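Local structure of putative fimbrium tip subunit Fim1F (Parabacteroides distasonis, 3R4R) at residues Ala50-Asp55 with Thr118-Val123; Gly56-Phe61 with Asn125-Lys130. The protein is a putative component of the tip of the fimbriae, surface filaments that mediate cell adhesion and biofilm formation. All coordinates share one frame; numbering follows the deposited sequence. Where two conformers were deposited one is given.

Contact 1 of 2, residues Ala50-Asp55 with Thr118-Val123; sequences AVFDKD and TTYDGV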
loop_
_atom_site.group_PDB
_atom_site.type_symbol
_atom_site.label_atom_id
_atom_site.label_comp_id
_atom_site.label_asym_id
_atom_site.label_seq_id
_atom_site.Cartn_x
_atom_site.Cartn_y
_atom_site.Cartn_z
ATOM N N ALA A 50 9.569 13.340 2.789
ATOM C CA ALA A 50 10.409 13.690 3.918
ATOM C C ALA A 50 11.858 13.374 3.595
ATOM O O ALA A 50 12.125 12.329 3.007
ATOM C CB ALA A 50 9.943 12.939 5.169
ATOM N N VAL A 51 12.788 14.280 3.949
ATOM C CA VAL A 51 14.236 14.119 3.742
ATOM C C VAL A 51 14.910 14.131 5.125
ATOM O O VAL A 51 14.660 15.034 5.930
ATOM C CB VAL A 51 14.847 15.188 2.775
ATOM C CG1 VAL A 51 16.356 15.030 2.647
ATOM C CG2 VAL A 51 14.191 15.126 1.395
ATOM N N PHE A 52 15.750 13.118 5.389
ATOM C CA PHE A 52 16.427 12.939 6.675
ATOM C C PHE A 52 17.924 12.897 6.541
ATOM O O PHE A 52 18.418 12.368 5.543
ATOM C CB PHE A 52 15.983 11.619 7.348
ATOM C CG PHE A 52 14.504 11.433 7.517
ATOM C CD1 PHE A 52 13.862 11.859 8.675
ATOM C CD2 PHE A 52 13.750 10.788 6.538
ATOM C CE1 PHE A 52 12.489 11.681 8.835
ATOM C CE2 PHE A 52 12.377 10.604 6.699
ATOM C CZ PHE A 52 11.754 11.051 7.846
ATOM N N ASP A 53 18.648 13.327 7.600
ATOM C CA ASP A 53 20.110 13.232 7.622
ATOM C C ASP A 53 20.529 11.800 8.072
ATOM O O ASP A 53 19.662 10.946 8.284
ATOM C CB ASP A 53 20.751 14.325 8.517
ATOM C CG ASP A 53 20.381 14.380 9.996
ATOM O OD1 ASP A 53 19.922 13.354 10.538
ATOM O OD2 ASP A 53 20.667 15.411 10.638
ATOM N N LYS A 54 21.843 11.552 8.225
ATOM C CA LYS A 54 22.383 10.254 8.629
ATOM C C LYS A 54 21.882 9.830 10.038
ATOM O O LYS A 54 21.754 8.634 10.290
ATOM C CB LYS A 54 23.933 10.269 8.614
ATOM C CG LYS A 54 24.633 11.210 9.587
ATOM C CD LYS A 54 26.139 10.944 9.602
ATOM C CE LYS A 54 26.898 11.745 10.635
ATOM N NZ LYS A 54 28.355 11.412 10.624
ATOM N N ASP A 55 21.580 10.804 10.922
ATOM C CA ASP A 55 21.156 10.582 12.306
ATOM C C ASP A 55 19.615 10.382 12.435
ATOM O O ASP A 55 19.131 10.157 13.555
ATOM C CB ASP A 55 21.598 11.791 13.162
ATOM C CG ASP A 55 23.089 12.134 13.075
ATOM O OD1 ASP A 55 23.905 11.204 12.881
ATOM O OD2 ASP A 55 23.438 13.330 13.239
ATOM N N THR A 118 9.282 14.784 13.670
ATOM C CA THR A 118 10.576 15.457 13.552
ATOM C C THR A 118 11.761 14.466 13.384
ATOM O O THR A 118 12.865 14.916 13.054
ATOM C CB THR A 118 10.794 16.317 14.792
ATOM O OG1 THR A 118 10.659 15.481 15.932
ATOM C CG2 THR A 118 9.762 17.432 14.911
ATOM N N THR A 119 11.541 13.152 13.593
ATOM C CA THR A 119 12.572 12.113 13.419
ATOM C C THR A 119 11.984 10.897 12.721
ATOM O O THR A 119 10.797 10.638 12.868
ATOM C CB THR A 119 13.221 11.682 14.763
ATOM O OG1 THR A 119 12.254 11.059 15.625
ATOM C CG2 THR A 119 13.961 12.817 15.464
ATOM N N TYR A 120 12.825 10.122 12.014
ATOM C CA TYR A 120 12.406 8.883 11.365
ATOM C C TYR A 120 12.120 7.792 12.422
ATOM O O TYR A 120 11.010 7.283 12.472
ATOM C CB TYR A 120 13.447 8.395 10.341
ATOM C CG TYR A 120 13.011 7.139 9.616
ATOM C CD1 TYR A 120 12.040 7.185 8.619
ATOM C CD2 TYR A 120 13.593 5.912 9.899
ATOM C CE1 TYR A 120 11.628 6.028 7.958
ATOM C CE2 TYR A 120 13.199 4.752 9.233
ATOM C CZ TYR A 120 12.226 4.818 8.254
ATOM O OH TYR A 120 11.845 3.678 7.587
ATOM N N ASP A 121 13.107 7.442 13.250
ATOM C CA ASP A 121 12.954 6.469 14.326
ATOM C C ASP A 121 13.226 7.179 15.632
ATOM O O ASP A 121 14.300 7.753 15.803
ATOM C CB ASP A 121 13.866 5.238 14.134
ATOM C CG ASP A 121 13.561 4.062 15.061
ATOM O OD1 ASP A 121 12.357 3.783 15.306
ATOM O OD2 ASP A 121 14.511 3.351 15.445
ATOM N N GLY A 122 12.230 7.203 16.503
ATOM C CA GLY A 122 12.289 7.875 17.792
ATOM C C GLY A 122 11.229 7.376 18.749
ATOM O O GLY A 122 10.328 6.626 18.343
ATOM N N VAL A 123 11.330 7.797 20.037
ATOM C CA VAL A 123 10.387 7.394 21.090
ATOM C C VAL A 123 9.041 8.127 20.876
ATOM O O VAL A 123 7.981 7.485 20.789
ATOM C CB VAL A 123 10.973 7.662 22.499
#

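Contact 2 of 2, residues Gly56-Phe61 with Asn125-Lys130; sequences GKRIYF and NSYTAK. With EDO (1,2-ethanediol), chain H.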
loop_
_atom_site.group_PDB
_atom_site.type_symbol
_atom_site.label_atom_id
_atom_site.label_comp_id
_atom_site.label_asym_id
_atom_site.label_seq_id
_atom_site.Cartn_x
_atom_site.Cartn_y
_atom_site.Cartn_z
ATOM N N GLY A 56 18.883 10.427 11.303
ATOM C CA GLY A 56 17.428 10.280 11.249
ATOM C C GLY A 56 16.620 11.542 11.545
ATOM O O GLY A 56 15.408 11.484 11.788
ATOM N N LYS A 57 17.271 12.693 11.519
ATOM C CA LYS A 57 16.608 13.961 11.806
ATOM C C LYS A 57 16.009 14.497 10.509
ATOM O O LYS A 57 16.723 14.592 9.502
ATOM C CB LYS A 57 17.613 14.960 12.449
ATOM C CG LYS A 57 17.007 16.271 12.917
ATOM C CD LYS A 57 18.089 17.177 13.516
ATOM C CE LYS A 57 17.556 18.505 14.005
ATOM N NZ LYS A 57 18.623 19.348 14.619
ATOM N N ARG A 58 14.714 14.845 10.519
ATOM C CA ARG A 58 14.095 15.360 9.307
ATOM C C ARG A 58 14.611 16.765 9.069
ATOM O O ARG A 58 14.543 17.599 9.968
ATOM C CB ARG A 58 12.557 15.316 9.371
ATOM C CG ARG A 58 11.898 15.561 8.000
ATOM C CD ARG A 58 10.395 15.591 8.084
ATOM N NE ARG A 58 9.903 16.676 8.942
ATOM C CZ ARG A 58 8.628 16.833 9.282
ATOM N NH1 ARG A 58 7.715 15.948 8.900
ATOM N NH2 ARG A 58 8.266 17.839 10.069
ATOM N N ILE A 59 15.193 16.994 7.873
ATOM C CA ILE A 59 15.750 18.295 7.494
ATOM C C ILE A 59 14.764 19.012 6.544
ATOM O O ILE A 59 14.730 20.232 6.527
ATOM C CB ILE A 59 17.174 18.185 6.862
ATOM C CG1 ILE A 59 17.174 17.388 5.519
ATOM C CG2 ILE A 59 18.206 17.629 7.881
ATOM C CD1 ILE A 59 18.448 17.478 4.680
ATOM N N TYR A 60 13.947 18.262 5.792
ATOM C CA TYR A 60 13.000 18.836 4.840
ATOM C C TYR A 60 11.762 17.963 4.715
ATOM O O TYR A 60 11.860 16.732 4.823
ATOM C CB TYR A 60 13.698 18.980 3.458
ATOM C CG TYR A 60 12.830 19.428 2.291
ATOM C CD1 TYR A 60 12.670 20.773 1.993
ATOM C CD2 TYR A 60 12.219 18.502 1.452
ATOM C CE1 TYR A 60 11.883 21.193 0.921
ATOM C CE2 TYR A 60 11.418 18.911 0.379
ATOM C CZ TYR A 60 11.282 20.261 0.097
ATOM O OH TYR A 60 10.534 20.700 -0.979
ATOM N N PHE A 61 10.604 18.596 4.436
ATOM C CA PHE A 61 9.383 17.870 4.106
ATOM C C PHE A 61 8.525 18.753 3.198
ATOM O O PHE A 61 8.548 19.977 3.335
ATOM C CB PHE A 61 8.588 17.394 5.349
ATOM C CG PHE A 61 7.584 18.377 5.900
ATOM C CD1 PHE A 61 7.963 19.326 6.841
ATOM C CD2 PHE A 61 6.269 18.377 5.447
ATOM C CE1 PHE A 61 7.045 20.261 7.318
ATOM C CE2 PHE A 61 5.361 19.328 5.906
ATOM C CZ PHE A 61 5.750 20.258 6.848
ATOM N N ASN A 125 6.895 11.309 18.532
ATOM C CA ASN A 125 6.696 12.026 17.264
ATOM C C ASN A 125 7.645 11.487 16.161
ATOM O O ASN A 125 8.412 12.234 15.538
ATOM C CB ASN A 125 6.901 13.560 17.455
ATOM C CG ASN A 125 6.047 14.190 18.530
ATOM O OD1 ASN A 125 4.810 14.152 18.518
ATOM N ND2 ASN A 125 6.701 14.789 19.495
ATOM N N SER A 126 7.557 10.192 15.909
ATOM C CA SER A 126 8.373 9.555 14.881
ATOM C C SER A 126 7.506 8.870 13.820
ATOM O O SER A 126 6.341 8.518 14.078
ATOM C CB SER A 126 9.323 8.542 15.502
ATOM O OG SER A 126 8.632 7.566 16.263
ATOM N N TYR A 127 8.083 8.689 12.610
ATOM C CA TYR A 127 7.432 8.020 11.497
ATOM C C TYR A 127 7.293 6.544 11.766
ATOM O O TYR A 127 6.309 5.960 11.328
ATOM C CB TYR A 127 8.208 8.233 10.192
ATOM C CG TYR A 127 8.035 9.607 9.588
ATOM C CD1 TYR A 127 8.857 10.665 9.967
ATOM C CD2 TYR A 127 7.102 9.833 8.582
ATOM C CE1 TYR A 127 8.744 11.917 9.367
ATOM C CE2 TYR A 127 6.998 11.075 7.959
ATOM C CZ TYR A 127 7.818 12.114 8.359
ATOM O OH TYR A 127 7.676 13.361 7.809
ATOM N N THR A 128 8.273 5.925 12.482
ATOM C CA THR A 128 8.217 4.489 12.799
ATOM C C THR A 128 7.095 4.200 13.821
ATOM O O THR A 128 6.523 3.109 13.790
ATOM C CB THR A 128 9.556 3.968 13.306
ATOM O OG1 THR A 128 10.015 4.829 14.352
ATOM C CG2 THR A 128 10.601 3.874 12.193
ATOM N N ALA A 129 6.781 5.165 14.699
ATOM C CA ALA A 129 5.720 5.020 15.697
ATOM C C ALA A 129 4.333 5.360 15.107
ATOM O O ALA A 129 3.314 4.909 15.653
ATOM C CB ALA A 129 6.005 5.915 16.897
ATOM N N LYS A 130 4.295 6.139 13.996
ATOM C CA LYS A 130 3.064 6.617 13.358
ATOM C C LYS A 130 2.197 5.463 12.825
ATOM O O LYS A 130 2.678 4.533 12.160
ATOM C CB LYS A 130 3.366 7.598 12.194
ATOM C CG LYS A 130 2.131 8.257 11.542
ATOM C CD LYS A 130 1.322 9.138 12.515
ATOM C CE LYS A 130 0.070 9.710 11.905
ATOM N NZ LYS A 130 -0.613 10.593 12.877
HETATM C C1 EDO H . -4.150 9.983 10.600
HETATM O O1 EDO H . -3.672 9.654 11.921
HETATM C C2 EDO H . -4.999 8.873 9.983
HETATM O O2 EDO H . -6.228 8.647 10.704
#

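Contact 1 of 2, residues Ala50-Asp55 with Thr118-Val123
Tyr120 O accepts a hydrogen bond from Thr128 N. Thr128 OG1 lies between Tyr120 O and Asp121 OD1 and shares its hydrogen bonding between them. Tyr120 N is bonded to Gly56 O at 2.9 Å. Phe52 CE1 packs beside that bond, 3.6 Å from Tyr120 N. Tyr120 presents its side chain to the Phe52 ring in two ways. Its CB, placed by the backbone, stands over one face, 3.9 Å from the ring centroid and 17° off the normal, as a CH-pi contact displaced toward the rim. Its ring then turns an edge toward the same Phe52 ring. This T-shaped pair has centroids 5.4 Å apart and planes at 71°. With CG anti to the backbone N (chi1 -178°), the ring swings so that Tyr120 CD1 comes 3.9 Å from Phe52 CE2.

The contact between the two segments is thus aromatic and CH-pi, while the Thr128 bonds are local to the loop. Phe52 also packs on Ser99 and Leu101 of strand 96-104. Tyr120 touches Leu101 too, and it reaches Thr204 and Phe206 in a loop after strand 191-202. Beyond Phe52 the chain turns, and Asp53 OD1 accepts Lys57 N. The arrangement is that of a loop running alongside the 58-65 arm of an antiparallel beta hairpin, with an aromatic residue packed on Phe52 of the 46-52 arm.

Contact 2 of 2, residues Gly56-Phe61 with Asn125-Lys130
Strand 58-65 begins at Arg58, whose side chain is directed at Tyr127, the start of a short turn, residues 127-129, that has helical backbone angles but lacks the regular bonds. Arg58 NH1 donates to Tyr127 OH at 2.8 Å, with an N-H...O angle of 149°. The hydroxyl sits at the edge of the guanidinium, close to its plane. The tyrosine ring stands steeply to that group, with the two planes 73° apart. Arg58 runs extended through its first two torsions, which bring CD to 3.5 Å from Tyr127 OH. The bend at chi3 (62°) then turns the guanidinium so that NH1 reaches the same hydroxyl. The hydroxyl therefore also lies beside the aliphatic part of the arginine.

Within its own strand, Phe61 covers one guanidinium face, with CD1 3.5 Å above the plane and over its centre. Arg58 NH2 bonds to Asp115 O, and NH1 has a weak second bond to Phe114 O. The strand carries a classic beta bulge here, since Ile59 and Tyr60 both face Val51 of the neighbouring antiparallel strand 46-52. The bulge belongs to the hairpin of strands 46-52 and 58-65, and Arg58 comes just before it.

Tyr127 is buried, and its hydroxyl has two polar partners: Arg58 and His48 NE2 of strand 46-52. These bonds would limit how the phenol end can shift. The Tyr127 side chain touches Ala50 and Leu101. Farther along the loop, Lys130 N makes a weak bond to Ser126 O at 3.1 Å. Lys130 NZ has a weak bond of 3.3 Å to O1 of an ethanediol probably left from crystallisation.

In the fold
The centres of the two contacts are about 4 Å apart, so they form one continuous patch. Their segments alternate along the chain. Residues 50-55 and 56-61 come first, as the consecutive halves of the hairpin of strands 46-52 and 58-65. Residues 118-123 and 125-130 follow in one loop, after strand 96-104 and before strand 131-132. Val51 N and Tyr60 O, 2.8 Å apart, probably bond the hairpin halves. Phe52 CZ and Tyr127 CE1, at 3.5 Å, join the aromatic groups. The loop thus lies against a neighbouring pair of strands in the sheet, within a protein whose C-terminal part belongs to the transthyretin-like clan.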